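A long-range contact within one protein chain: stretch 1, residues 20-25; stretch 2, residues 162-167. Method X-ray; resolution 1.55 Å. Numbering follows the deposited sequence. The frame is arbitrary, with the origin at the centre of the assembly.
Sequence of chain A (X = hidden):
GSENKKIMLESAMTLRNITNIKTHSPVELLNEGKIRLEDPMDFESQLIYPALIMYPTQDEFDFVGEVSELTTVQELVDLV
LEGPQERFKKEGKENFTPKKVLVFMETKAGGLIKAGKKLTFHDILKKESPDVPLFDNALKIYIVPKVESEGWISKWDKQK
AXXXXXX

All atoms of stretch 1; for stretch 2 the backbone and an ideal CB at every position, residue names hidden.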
# COMPACT_ATOMS: atom_id res chain seq x y z
N ASN A 20 -6.54 -8.29 -6.25
CA ASN A 20 -6.74 -8.29 -4.79
C ASN A 20 -6.36 -9.65 -4.20
O ASN A 20 -6.82 -10.69 -4.67
CB ASN A 20 -8.19 -7.96 -4.40
CG ASN A 20 -8.37 -7.86 -2.89
OD1 ASN A 20 -7.56 -7.24 -2.19
ND2 ASN A 20 -9.43 -8.48 -2.37
N ILE A 21 -5.53 -9.61 -3.16
CA ILE A 21 -5.10 -10.82 -2.45
C ILE A 21 -5.71 -10.79 -1.05
O ILE A 21 -5.46 -9.86 -0.28
CB ILE A 21 -3.56 -10.89 -2.34
CG1 ILE A 21 -2.90 -10.95 -3.73
CG2 ILE A 21 -3.12 -12.08 -1.49
CD1 ILE A 21 -3.29 -12.12 -4.60
N LYS A 22 -6.48 -11.82 -0.70
CA LYS A 22 -7.02 -11.95 0.65
C LYS A 22 -6.02 -12.67 1.55
O LYS A 22 -5.38 -13.64 1.12
CB LYS A 22 -8.38 -12.65 0.62
CG LYS A 22 -9.44 -11.78 -0.02
CD LYS A 22 -10.77 -12.49 -0.20
CE LYS A 22 -11.73 -11.59 -0.96
NZ LYS A 22 -13.10 -12.16 -1.01
N THR A 23 -5.88 -12.17 2.78
CA THR A 23 -4.96 -12.74 3.77
C THR A 23 -5.76 -13.37 4.90
O THR A 23 -6.94 -13.05 5.10
CB THR A 23 -3.94 -11.70 4.31
OG1 THR A 23 -4.60 -10.71 5.10
CG2 THR A 23 -3.19 -11.04 3.16
N HIS A 24 -5.14 -14.30 5.63
CA HIS A 24 -5.86 -15.04 6.67
C HIS A 24 -6.11 -14.21 7.93
O HIS A 24 -7.16 -14.36 8.56
CB HIS A 24 -5.22 -16.41 7.00
CG HIS A 24 -3.80 -16.35 7.48
ND1 HIS A 24 -3.45 -15.92 8.74
CD2 HIS A 24 -2.65 -16.75 6.89
CE1 HIS A 24 -2.14 -16.02 8.90
NE2 HIS A 24 -1.63 -16.52 7.79
N SER A 25 -5.18 -13.31 8.25
CA SER A 25 -5.24 -12.55 9.50
C SER A 25 -5.03 -11.05 9.28
O SER A 25 -4.06 -10.47 9.79
CB SER A 25 -4.22 -13.12 10.48
OG SER A 25 -4.50 -14.48 10.75
N UNK A 162 4.03 -15.36 1.27
CA UNK A 162 2.99 -16.18 0.64
C UNK A 162 2.14 -16.93 1.68
O UNK A 162 0.94 -17.15 1.46
CB UNK A 162 3.63 -17.18 -0.33
N UNK A 163 2.75 -17.27 2.81
CA UNK A 163 2.04 -17.95 3.91
C UNK A 163 1.03 -17.05 4.66
O UNK A 163 0.16 -17.57 5.36
CB UNK A 163 3.06 -18.49 4.91
N UNK A 164 1.15 -15.73 4.51
CA UNK A 164 0.12 -14.79 4.99
C UNK A 164 -1.22 -14.87 4.23
O UNK A 164 -2.25 -14.40 4.74
CB UNK A 164 0.66 -13.36 4.89
N UNK A 165 -1.21 -15.46 3.04
CA UNK A 165 -2.36 -15.44 2.13
C UNK A 165 -3.31 -16.60 2.41
O UNK A 165 -2.90 -17.63 2.97
CB UNK A 165 -1.89 -15.49 0.68
N UNK A 166 -4.57 -16.43 2.03
CA UNK A 166 -5.59 -17.47 2.21
C UNK A 166 -5.36 -18.69 1.32
O UNK A 166 -5.55 -19.83 1.77
CB UNK A 166 -6.98 -16.89 1.93
N UNK A 167 -4.98 -18.46 0.06
CA UNK A 167 -4.76 -19.55 -0.90
C UNK A 167 -3.30 -19.57 -1.38
O UNK A 167 -2.83 -20.56 -1.95
OXT UNK A 167 -2.54 -18.62 -1.17
CB UNK A 167 -5.71 -19.41 -2.09

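Position 162 offers stretch 1 nothing to select for. Its backbone angles (-66/-31) are helical, and no atom of stretch 1 lies within 5.5 Å of the ideal CB, so this contact would accept almost any helix-compatible side chain. The deposited residue is Leu 162, whose side chain comes no nearer to stretch 1 than 7.5 Å, from CD2 of Leu 162 to CG2 of Ile 21. Its carbonyl is used locally, the N of position 165 donating to the O of Leu 162 at 3.2 Å.

Position 163 has its CB pointing away from stretch 1, the nearest atom to the ideal CB being NE2 of His 24 at 5.8 Å, while its carbonyl lies near the imidazole of His 24. The backbone therefore makes the contact, and a polar or charged side chain directed into the space beyond would suit as well as many others. It is Glu 163. NE2 of His 24 donates to the O of Glu 163 at 3.2 Å, but the angle of 121° makes this a weak bond, with the carbonyl at the ring edge.

At position 164 the CA-to-CB bond runs sideways. The ideal CB is 4.8 Å from CG2 of Thr 23 and 4.9 Å from NE2 of His 24, distances that leave a loose fit rather than a pocket. A long chain, aliphatic or charged, could pass by, and a small one would also be tolerated. Arg 164 is found, its end leading away to a partner elsewhere in the structure. Its backbone does more: N of His 24 donates to O of Arg 164 at 3.0 Å and 163°, and a water donates to the same O while accepting from N of Ser 25.

Position 165 has extended angles (-87/156), and its CA is 4.1 Å from the CA of Thr 23, the register of a single beta bridge. CB points away overall, yet its ideal position is 4.2 Å from CG2 of Ile 21. Stretch 1 offers a hydrocarbon surface here, suited to a branched aliphatic, Met, or the methylenes of Lys or Arg. The residue is Arg 165. Its CD packs 3.5 Å from CG2 of Ile 21, and CG1 of Ile 21 lies over one face of the guanidinium, whose nitrogens NH1 and NH2 bond elsewhere in the structure.

At position 166 the ideal CB stands 3.7 Å from O of Lys 22 and 4.9 Å from N of His 24. With polar backbone so near, a short side chain such as Ser, Thr, Ala or Asn is reasonable. Ser 166 occupies it, chi1 m. Its N donates to O of Lys 22 at 3.0 Å and 168°, completing the bridge begun by His 24. Its OG lies 2.7 Å from a water that donates to O of Thr 23, so the hydroxyl is linked to stretch 1 through solvent.

Position 167 carries the terminal carboxylate, and nothing of stretch 1 approaches its CB within 5.5 Å; many residues would serve. Val 167 is present, joined to O of Lys 22 only through a water, weakly at its own N.

Stretch 2 (162-167) LERRSV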
# COMPACT_ATOMS: atom_id res chain seq x y z
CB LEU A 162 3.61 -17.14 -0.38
CG LEU A 162 4.30 -16.48 -1.58
CD1 LEU A 162 5.06 -17.52 -2.39
CD2 LEU A 162 3.32 -15.72 -2.47
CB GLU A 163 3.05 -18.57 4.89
CG GLU A 163 3.67 -19.85 4.36
CD GLU A 163 4.87 -20.34 5.15
OE1 GLU A 163 5.28 -19.68 6.14
OE2 GLU A 163 5.42 -21.40 4.78
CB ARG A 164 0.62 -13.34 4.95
CG ARG A 164 1.76 -13.02 5.90
CD ARG A 164 1.94 -11.53 6.10
NE ARG A 164 2.44 -10.84 4.91
CZ ARG A 164 3.73 -10.69 4.58
NH1 ARG A 164 4.71 -11.18 5.33
NH2 ARG A 164 4.03 -10.03 3.46
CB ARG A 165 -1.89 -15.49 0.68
CG ARG A 165 -0.90 -14.38 0.34
CD ARG A 165 -0.49 -14.39 -1.12
NE ARG A 165 0.46 -13.31 -1.39
CZ ARG A 165 0.92 -12.97 -2.59
NH1 ARG A 165 0.53 -13.61 -3.69
NH2 ARG A 165 1.79 -11.97 -2.69
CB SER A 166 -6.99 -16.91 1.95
OG SER A 166 -7.32 -15.96 2.95
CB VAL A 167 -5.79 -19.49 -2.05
CG1 VAL A 167 -5.63 -18.26 -2.95
CG2 VAL A 167 -5.82 -20.78 -2.86
O HOH W 1 -5.43 -15.35 -1.03
O HOH W 2 -9.16 -14.23 3.96
O HOH W 3 -2.34 -13.00 7.27
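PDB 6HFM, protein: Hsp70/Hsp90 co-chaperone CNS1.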